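Local coordinates for protein DR2417 (Deinococcus radiodurans, PDB 4XWW) that degrades RNA from the 5' end as a metallo-beta-lactamase-family ribonuclease, possibly cuts it internally too, probably matures rRNA and may take part in mRNA maturation or decay, at residues D88-L93 with P109-L114; E117-F122 with V127-V132. One frame throughout, in Å; residues are numbered along the deposited sequence.

Contact 1 (D88-L93 with P109-L114); sequences DHIGGL and PLTLAL. With ZN (zinc ion), chain F; nucleotides of chain C.
Ile90 comes just after the zinc-binding HxHxDH signature of the metallo-beta-lactamase fold, and it packs on Thr111 and Leu114 of helix 109-122. The contact is small, buried and purely apolar. Ile90 gives the most surface to it. Its CG1 branch is placed between the backbone N and the carbonyl carbon (chi1 61°), and the extended chi2 (159°) carries CD1 on to Leu114 CB at 4.0 Å. The two side chains cross at about a right angle. The other branch, Ile90 CG2, meets the methyl Thr111 CG2 more loosely, at 4.4 Å. Val115 and Lys118, further along the same helix, also touch Ile90. Leu114 reaches Tyr276 and Ala279 of helix 271-282 as well.

The signature also comes close to this helix: the side chain of Thr111 lies about 4 Å from that of His84. Asp88 and His89 of the signature hold a zinc ion of the two-zinc active site. Asp88 OD2 lies 2.2 Å from the zinc, whereas Asp88 OD1 stays 3.0 Å away, so the carboxylate binds mainly through one oxygen. His89 binds through NE2, and His89 ND1 is hydrogen-bonded to Asp47, which fixes the rotation of the ring. His403 is a further protein ligand. A water 2.0 Å from the zinc donates a hydrogen bond to OP2 of U3 in the RNA, chain C, so the phosphate is linked to the metal through this water. Beyond Ile90 the chain bends in a type I beta turn through Gly91 and Gly92, with Leu93 N bonded to Ile90 O at 3.2 Å.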
ATOM      1  N   ASP A  88       4.296  -9.230 -17.544  1.00 15.98           N
ATOM      2  CA  ASP A  88       5.281  -9.923 -16.705  1.00 20.28           C
ATOM      3  C   ASP A  88       5.780 -11.218 -17.347  1.00 22.79           C
ATOM      4  O   ASP A  88       6.523 -11.982 -16.720  1.00 20.34           O
ATOM      5  CB  ASP A  88       4.718 -10.209 -15.305  1.00 21.35           C
ATOM      6  CG  ASP A  88       3.614 -11.227 -15.311  1.00 28.27           C
ATOM      7  OD1 ASP A  88       2.737 -11.140 -16.195  1.00 28.84           O
ATOM      8  OD2 ASP A  88       3.619 -12.093 -14.410  1.00 26.02           O
ATOM      9  N   HIS A  89       5.413 -11.445 -18.615  1.00 18.78           N
ATOM     10  CA  HIS A  89       6.024 -12.524 -19.383  1.00 19.57           C
ATOM     11  C   HIS A  89       6.676 -12.064 -20.685  1.00 19.93           C
ATOM     12  O   HIS A  89       7.557 -12.749 -21.178  1.00 19.75           O
ATOM     13  CB  HIS A  89       4.987 -13.620 -19.663  1.00 19.02           C
ATOM     14  CG  HIS A  89       4.430 -14.218 -18.406  1.00 19.02           C
ATOM     15  ND1 HIS A  89       4.831 -15.453 -17.935  1.00 21.72           N
ATOM     16  CD2 HIS A  89       3.562 -13.729 -17.492  1.00 17.78           C
ATOM     17  CE1 HIS A  89       4.195 -15.710 -16.806  1.00 19.04           C
ATOM     18  NE2 HIS A  89       3.420 -14.682 -16.515  1.00 20.86           N
ATOM     19  N   ILE A  90       6.286 -10.909 -21.225  1.00 19.66           N
ATOM     20  CA  ILE A  90       6.936 -10.435 -22.448  1.00 18.67           C
ATOM     21  C   ILE A  90       7.572  -9.053 -22.375  1.00 23.39           C
ATOM     22  O   ILE A  90       8.247  -8.637 -23.312  1.00 21.85           O
ATOM     23  CB  ILE A  90       5.955 -10.424 -23.647  1.00 18.73           C
ATOM     24  CG1 ILE A  90       4.772  -9.496 -23.394  1.00 24.25           C
ATOM     25  CG2 ILE A  90       5.434 -11.830 -23.884  1.00 21.76           C
ATOM     26  CD1 ILE A  90       4.071  -9.067 -24.656  1.00 25.32           C
ATOM     27  N   GLY A  91       7.375  -8.348 -21.266  1.00 21.30           N
ATOM     28  CA  GLY A  91       7.802  -6.960 -21.189  1.00 23.28           C
ATOM     29  C   GLY A  91       9.294  -6.697 -21.210  1.00 20.84           C
ATOM     30  O   GLY A  91       9.725  -5.590 -21.537  1.00 26.32           O
ATOM     31  N   GLY A  92      10.083  -7.704 -20.859  1.00 21.01           N
ATOM     32  CA  GLY A  92      11.528  -7.578 -20.903  1.00 26.08           C
ATOM     33  C   GLY A  92      12.179  -7.953 -22.226  1.00 25.86           C
ATOM     34  O   GLY A  92      13.375  -7.779 -22.395  1.00 27.72           O
ATOM     35  N   LEU A  93      11.402  -8.478 -23.168  1.00 25.74           N
ATOM     36  CA  LEU A  93      11.983  -8.990 -24.412  1.00 24.83           C
ATOM     37  C   LEU A  93      12.749  -7.950 -25.267  1.00 24.56           C
ATOM     38  O   LEU A  93      13.797  -8.281 -25.825  1.00 27.49           O
ATOM     39  CB  LEU A  93      10.885  -9.673 -25.244  1.00 23.48           C
ATOM     40  CG  LEU A  93      10.324 -10.918 -24.543  1.00 26.30           C
ATOM     41  CD1 LEU A  93       9.150 -11.533 -25.281  1.00 24.80           C
ATOM     42  CD2 LEU A  93      11.422 -11.972 -24.335  1.00 25.40           C
ATOM     43  N   PRO A 109      -0.865 -16.562 -31.562  1.00 24.20           N
ATOM     44  CA  PRO A 109      -0.973 -15.327 -32.357  1.00 25.58           C
ATOM     45  C   PRO A 109      -1.107 -14.007 -31.570  1.00 22.35           C
ATOM     46  O   PRO A 109      -0.447 -13.047 -31.965  1.00 23.14           O
ATOM     47  CB  PRO A 109      -2.231 -15.569 -33.194  1.00 29.76           C
ATOM     48  CG  PRO A 109      -2.317 -17.029 -33.313  1.00 26.62           C
ATOM     49  CD  PRO A 109      -1.844 -17.571 -32.006  1.00 24.10           C
ATOM     50  N   LEU A 110      -1.930 -13.930 -30.527  1.00 22.48           N
ATOM     51  CA  LEU A 110      -2.044 -12.658 -29.805  1.00 24.77           C
ATOM     52  C   LEU A 110      -0.715 -12.338 -29.123  1.00 20.43           C
ATOM     53  O   LEU A 110      -0.267 -11.191 -29.114  1.00 20.87           O
ATOM     54  CB  LEU A 110      -3.180 -12.692 -28.765  1.00 19.89           C
ATOM     55  CG  LEU A 110      -3.334 -11.424 -27.916  1.00 20.50           C
ATOM     56  CD1 LEU A 110      -3.609 -10.190 -28.811  1.00 21.29           C
ATOM     57  CD2 LEU A 110      -4.444 -11.632 -26.893  1.00 21.93           C
ATOM     58  N   THR A 111      -0.073 -13.370 -28.583  1.00 20.59           N
ATOM     59  CA  THR A 111       1.232 -13.201 -27.946  1.00 24.77           C
ATOM     60  C   THR A 111       2.222 -12.581 -28.925  1.00 21.80           C
ATOM     61  O   THR A 111       2.847 -11.560 -28.635  1.00 22.83           O
ATOM     62  CB  THR A 111       1.780 -14.545 -27.432  1.00 22.68           C
ATOM     63  OG1 THR A 111       0.808 -15.145 -26.567  1.00 24.78           O
ATOM     64  CG2 THR A 111       3.073 -14.334 -26.660  1.00 21.43           C
ATOM     65  N   LEU A 112       2.317 -13.140 -30.126  1.00 20.16           N
ATOM     66  CA  LEU A 112       3.256 -12.601 -31.096  1.00 23.88           C
ATOM     67  C   LEU A 112       2.857 -11.213 -31.593  1.00 23.05           C
ATOM     68  O   LEU A 112       3.725 -10.386 -31.890  1.00 22.91           O
ATOM     69  CB  LEU A 112       3.409 -13.569 -32.295  1.00 21.65           C
ATOM     70  CG  LEU A 112       3.939 -14.963 -31.929  1.00 21.26           C
ATOM     71  CD1 LEU A 112       4.249 -15.774 -33.211  1.00 22.62           C
ATOM     72  CD2 LEU A 112       5.202 -14.869 -31.110  1.00 26.79           C
ATOM     73  N   ALA A 113       1.557 -10.955 -31.713  1.00 21.43           N
ATOM     74  CA  ALA A 113       1.126  -9.643 -32.184  1.00 25.24           C
ATOM     75  C   ALA A 113       1.571  -8.561 -31.184  1.00 26.76           C
ATOM     76  O   ALA A 113       2.072  -7.497 -31.576  1.00 29.89           O
ATOM     77  CB  ALA A 113      -0.378  -9.608 -32.390  1.00 21.84           C
ATOM     78  N   LEU A 114       1.409  -8.852 -29.897  1.00 21.02           N
ATOM     79  CA  LEU A 114       1.816  -7.918 -28.852  1.00 25.63           C
ATOM     80  C   LEU A 114       3.339  -7.741 -28.823  1.00 24.62           C
ATOM     81  O   LEU A 114       3.838  -6.618 -28.704  1.00 24.95           O
ATOM     82  CB  LEU A 114       1.283  -8.389 -27.497  1.00 23.16           C
ATOM     83  CG  LEU A 114      -0.253  -8.384 -27.354  1.00 22.55           C
ATOM     84  CD1 LEU A 114      -0.706  -9.082 -26.064  1.00 22.44           C
ATOM     85  CD2 LEU A 114      -0.799  -6.962 -27.374  1.00 23.98           C
TER
HETATM   86 ZN    ZN F 602       2.288 -13.783 -14.900  1.00 30.61          ZN
ATOM     87  P     U C   3      -0.875 -10.964 -14.025  1.00 29.94           P
ATOM     88  OP1   U C   3      -1.970 -11.959 -14.049  1.00 27.55           O
ATOM     89  OP2   U C   3       0.530 -11.413 -14.165  1.00 34.04           O
ATOM     90  O5'   U C   3      -1.192  -9.877 -15.142  1.00 29.98           O
ATOM     91  C5'   U C   3      -2.404  -9.108 -15.084  1.00 32.79           C
ATOM     92  C4'   U C   3      -2.108  -7.668 -15.414  1.00 47.85           C
ATOM     93  O4'   U C   3      -1.695  -6.971 -14.207  1.00 58.92           O
ATOM     94  C3'   U C   3      -0.995  -7.458 -16.437  1.00 49.04           C
ATOM     95  O3'   U C   3      -1.376  -6.454 -17.363  1.00 40.49           O
ATOM     96  C2'   U C   3       0.185  -6.999 -15.586  1.00 53.66           C
ATOM     97  O2'   U C   3       1.093  -6.165 -16.278  1.00 50.29           O
ATOM     98  C1'   U C   3      -0.526  -6.230 -14.476  1.00 58.16           C
ATOM     99  N1    U C   3       0.263  -6.136 -13.243  1.00 49.66           N
ATOM    100  C2    U C   3       0.412  -4.888 -12.669  1.00 49.36           C
ATOM    101  O2    U C   3      -0.094  -3.881 -13.133  1.00 48.16           O
ATOM    102  N3    U C   3       1.171  -4.867 -11.527  1.00 42.51           N
ATOM    103  C4    U C   3       1.787  -5.937 -10.914  1.00 48.93           C
ATOM    104  O4    U C   3       2.439  -5.753  -9.884  1.00 48.32           O
ATOM    105  C5    U C   3       1.590  -7.191 -11.571  1.00 47.76           C
ATOM    106  C6    U C   3       0.857  -7.245 -12.689  1.00 45.59           C
TER
HETATM  107  O   HOH W   1       0.324 -13.876 -15.376  1.00 16.45           O

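Contact 2 (E117-F122 with V127-V132); sequences EKLSEF and VDLREV
Leu119 carries this contact, with Val127 and then Leu129 facing it. It lies in the beta-alpha-beta unit of strand 104-107, helix 109-122 and strand 128-131, where it packs the last part of the helix against the residues that lead into strand 128-131. That strand runs parallel to 104-107 and is the outermost on its side of the sheet within this chain.

Leu119 is buried and points toward segment 127-132. With CG anti to the carbonyl carbon (chi1 -61°) and the chain extended at chi2, the CD1 methyl is carried out to Val127. Leu119 CD1 is 3.6 Å from Val127 CG2. It is also 3.8 Å from both Val127 CB and Val127 CG1, so the methyl rests against the branched end of the valine. Leu119 and Val127 meet nearly perpendicular to each other. Leu129 takes a lesser part: its CD1 lies 4.4 Å from Leu119 CD1. No hydrogen bond joins the two segments.

Val127 also touches Phe97 of helix 93-97, and Leu129 touches Leu112 and Arg116, earlier in the same helix as Leu119.

Between Val127 and Leu129 the chain makes an inverse gamma turn centred on Asp128, with a weak bond from Leu129 N to Val127 O. Val127 and Leu129 both point to the helix, while the carboxylate of Asp128 meets Arg130, two residues on. Arg130 NE reaches Asp128 OD1 at the guanidinium edge and in its plane; this bond is weak but nearly straight at 171°. Arg130 NH2 forms the salt bridge to the syn side of Asp128 OD2 at 3.0 Å, with that oxygen 26° out of the guanidinium plane.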
ATOM      1  N   GLU A 117       4.576  -5.717 -31.941  1.00 34.61           N
ATOM      2  CA  GLU A 117       4.359  -4.284 -31.780  1.00 40.93           C
ATOM      3  C   GLU A 117       5.375  -3.678 -30.812  1.00 42.85           C
ATOM      4  O   GLU A 117       5.887  -2.576 -31.029  1.00 38.28           O
ATOM      5  CB  GLU A 117       2.940  -4.016 -31.289  1.00 40.42           C
ATOM      6  CG  GLU A 117       2.492  -2.594 -31.495  1.00 53.84           C
ATOM      7  CD  GLU A 117       1.430  -2.175 -30.507  1.00 61.60           C
ATOM      8  OE1 GLU A 117       1.371  -0.969 -30.183  1.00 68.04           O
ATOM      9  OE2 GLU A 117       0.661  -3.052 -30.051  1.00 65.98           O
ATOM     10  N   LYS A 118       5.653  -4.411 -29.743  1.00 37.88           N
ATOM     11  CA  LYS A 118       6.627  -4.007 -28.738  1.00 35.99           C
ATOM     12  C   LYS A 118       8.003  -3.843 -29.367  1.00 43.49           C
ATOM     13  O   LYS A 118       8.667  -2.828 -29.170  1.00 40.16           O
ATOM     14  CB  LYS A 118       6.655  -5.048 -27.613  1.00 34.16           C
ATOM     15  CG  LYS A 118       7.332  -4.625 -26.319  1.00 43.66           C
ATOM     16  CD  LYS A 118       7.120  -5.673 -25.218  1.00 36.90           C
ATOM     17  CE  LYS A 118       5.769  -5.508 -24.521  1.00 37.83           C
ATOM     18  NZ  LYS A 118       5.770  -4.351 -23.576  1.00 44.13           N
ATOM     19  N   LEU A 119       8.420  -4.839 -30.146  1.00 26.18           N
ATOM     20  CA  LEU A 119       9.714  -4.792 -30.806  1.00 27.44           C
ATOM     21  C   LEU A 119       9.768  -3.652 -31.812  1.00 35.70           C
ATOM     22  O   LEU A 119      10.800  -3.007 -31.972  1.00 38.51           O
ATOM     23  CB  LEU A 119      10.019  -6.134 -31.488  1.00 33.22           C
ATOM     24  CG  LEU A 119      10.076  -7.300 -30.502  1.00 38.16           C
ATOM     25  CD1 LEU A 119      10.263  -8.628 -31.227  1.00 46.42           C
ATOM     26  CD2 LEU A 119      11.179  -7.087 -29.484  1.00 43.33           C
ATOM     27  N   SER A 120       8.648  -3.398 -32.480  1.00 37.80           N
ATOM     28  CA  SER A 120       8.566  -2.302 -33.435  1.00 47.92           C
ATOM     29  C   SER A 120       8.845  -0.951 -32.771  1.00 44.97           C
ATOM     30  O   SER A 120       9.638  -0.159 -33.286  1.00 41.42           O
ATOM     31  CB  SER A 120       7.193  -2.283 -34.105  1.00 53.65           C
ATOM     32  OG  SER A 120       7.100  -1.217 -35.027  1.00 61.47           O
ATOM     33  N   GLU A 121       8.198  -0.700 -31.634  1.00 44.66           N
ATOM     34  CA  GLU A 121       8.403   0.534 -30.865  1.00 51.64           C
ATOM     35  C   GLU A 121       9.876   0.749 -30.551  1.00 53.15           C
ATOM     36  O   GLU A 121      10.349   1.885 -30.476  1.00 49.71           O
ATOM     37  CB  GLU A 121       7.615   0.509 -29.550  1.00 51.12           C
ATOM     38  CG  GLU A 121       6.117   0.295 -29.686  1.00 60.36           C
ATOM     39  CD  GLU A 121       5.345   1.584 -29.897  1.00 66.65           C
ATOM     40  OE1 GLU A 121       5.926   2.672 -29.702  1.00 69.50           O
ATOM     41  OE2 GLU A 121       4.152   1.505 -30.256  1.00 65.96           O
ATOM     42  N   PHE A 122      10.593  -0.354 -30.364  1.00 51.57           N
ATOM     43  CA  PHE A 122      11.996  -0.297 -29.989  1.00 48.38           C
ATOM     44  C   PHE A 122      12.931  -0.313 -31.177  1.00 48.64           C
ATOM     45  O   PHE A 122      14.133  -0.145 -31.012  1.00 58.80           O
ATOM     46  CB  PHE A 122      12.342  -1.450 -29.052  1.00 48.49           C
ATOM     47  CG  PHE A 122      12.186  -1.104 -27.607  1.00 45.47           C
ATOM     48  CD1 PHE A 122      10.933  -0.847 -27.082  1.00 49.54           C
ATOM     49  CD2 PHE A 122      13.289  -1.022 -26.777  1.00 50.76           C
ATOM     50  CE1 PHE A 122      10.775  -0.516 -25.749  1.00 54.63           C
ATOM     51  CE2 PHE A 122      13.145  -0.697 -25.447  1.00 56.14           C
ATOM     52  CZ  PHE A 122      11.883  -0.443 -24.929  1.00 57.13           C
ATOM     53  N   VAL A 127      13.748 -10.141 -35.593  1.00 40.50           N
ATOM     54  CA  VAL A 127      13.413 -11.146 -34.592  1.00 36.05           C
ATOM     55  C   VAL A 127      12.598 -12.253 -35.260  1.00 37.75           C
ATOM     56  O   VAL A 127      11.637 -11.985 -35.983  1.00 38.44           O
ATOM     57  CB  VAL A 127      12.629 -10.569 -33.407  1.00 41.35           C
ATOM     58  CG1 VAL A 127      12.198 -11.689 -32.470  1.00 34.30           C
ATOM     59  CG2 VAL A 127      13.482  -9.546 -32.656  1.00 40.30           C
ATOM     60  N   ASP A 128      13.001 -13.490 -35.011  1.00 32.61           N
ATOM     61  CA  ASP A 128      12.419 -14.657 -35.657  1.00 35.41           C
ATOM     62  C   ASP A 128      11.189 -15.164 -34.897  1.00 36.44           C
ATOM     63  O   ASP A 128      11.259 -16.172 -34.188  1.00 27.68           O
ATOM     64  CB  ASP A 128      13.491 -15.740 -35.758  1.00 34.81           C
ATOM     65  CG  ASP A 128      13.087 -16.903 -36.631  1.00 33.19           C
ATOM     66  OD1 ASP A 128      11.982 -16.899 -37.205  1.00 30.02           O
ATOM     67  OD2 ASP A 128      13.913 -17.819 -36.742  1.00 33.51           O
ATOM     68  N   LEU A 129      10.068 -14.455 -35.039  1.00 26.36           N
ATOM     69  CA  LEU A 129       8.816 -14.889 -34.426  1.00 25.12           C
ATOM     70  C   LEU A 129       8.118 -15.983 -35.247  1.00 25.05           C
ATOM     71  O   LEU A 129       7.908 -15.838 -36.454  1.00 31.14           O
ATOM     72  CB  LEU A 129       7.875 -13.686 -34.222  1.00 27.25           C
ATOM     73  CG  LEU A 129       8.422 -12.516 -33.393  1.00 29.62           C
ATOM     74  CD1 LEU A 129       7.405 -11.361 -33.266  1.00 27.29           C
ATOM     75  CD2 LEU A 129       8.770 -12.999 -32.011  1.00 24.04           C
ATOM     76  N   ARG A 130       7.780 -17.081 -34.576  1.00 24.85           N
ATOM     77  CA  ARG A 130       7.144 -18.234 -35.197  1.00 26.26           C
ATOM     78  C   ARG A 130       5.849 -18.621 -34.499  1.00 26.57           C
ATOM     79  O   ARG A 130       5.837 -19.002 -33.330  1.00 25.33           O
ATOM     80  CB  ARG A 130       8.099 -19.422 -35.206  1.00 27.47           C
ATOM     81  CG  ARG A 130       9.352 -19.157 -35.987  1.00 25.55           C
ATOM     82  CD  ARG A 130      10.308 -20.316 -35.874  1.00 26.05           C
ATOM     83  NE  ARG A 130      11.548 -20.053 -36.589  1.00 27.04           N
ATOM     84  CZ  ARG A 130      12.444 -20.979 -36.894  1.00 27.67           C
ATOM     85  NH1 ARG A 130      12.236 -22.247 -36.552  1.00 32.46           N
ATOM     86  NH2 ARG A 130      13.546 -20.640 -37.536  1.00 28.85           N
ATOM     87  N   GLU A 131       4.756 -18.544 -35.240  1.00 31.50           N
ATOM     88  CA  GLU A 131       3.441 -18.820 -34.688  1.00 28.01           C
ATOM     89  C   GLU A 131       3.200 -20.307 -34.446  1.00 31.51           C
ATOM     90  O   GLU A 131       3.510 -21.152 -35.300  1.00 29.08           O
ATOM     91  CB  GLU A 131       2.368 -18.261 -35.621  1.00 31.12           C
ATOM     92  CG  GLU A 131       0.965 -18.378 -35.077  1.00 42.67           C
ATOM     93  CD  GLU A 131      -0.065 -17.795 -36.021  1.00 52.10           C
ATOM     94  OE1 GLU A 131       0.034 -16.589 -36.336  1.00 58.07           O
ATOM     95  OE2 GLU A 131      -0.965 -18.546 -36.450  1.00 47.60           O
ATOM     96  N   VAL A 132       2.632 -20.618 -33.284  1.00 24.05           N
ATOM     97  CA  VAL A 132       2.141 -21.957 -33.013  1.00 25.53           C
ATOM     98  C   VAL A 132       0.669 -21.902 -32.645  1.00 22.60           C
ATOM     99  O   VAL A 132       0.087 -20.829 -32.486  1.00 26.45           O
ATOM    100  CB  VAL A 132       2.923 -22.653 -31.877  1.00 22.37           C
ATOM    101  CG1 VAL A 132       4.369 -22.914 -32.289  1.00 26.80           C
ATOM    102  CG2 VAL A 132       2.850 -21.850 -30.565  1.00 23.27           C
TER

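In the fold
From the N terminus, strand 77-82 leads into helix 87-90 and the zinc site. Contact 1 then closes a loop of fifteen residues, which holds most of helix 93-97 and the whole of strand 104-107. Helix 109-122 follows, and its first part supplies the second half of contact 1. Its last part opens contact 2, which closes a loop of four residues that leads to strand 128-131. The two loops come in series and neither nest nor cross. The shared helix joins them: Leu112 CD1 lies 3.5 Å from Glu131 N, and Ile90 O lies 3.7 Å from Lys118 CD. One helix thus adjoins both the metal-binding segment and an outermost strand of the sheet.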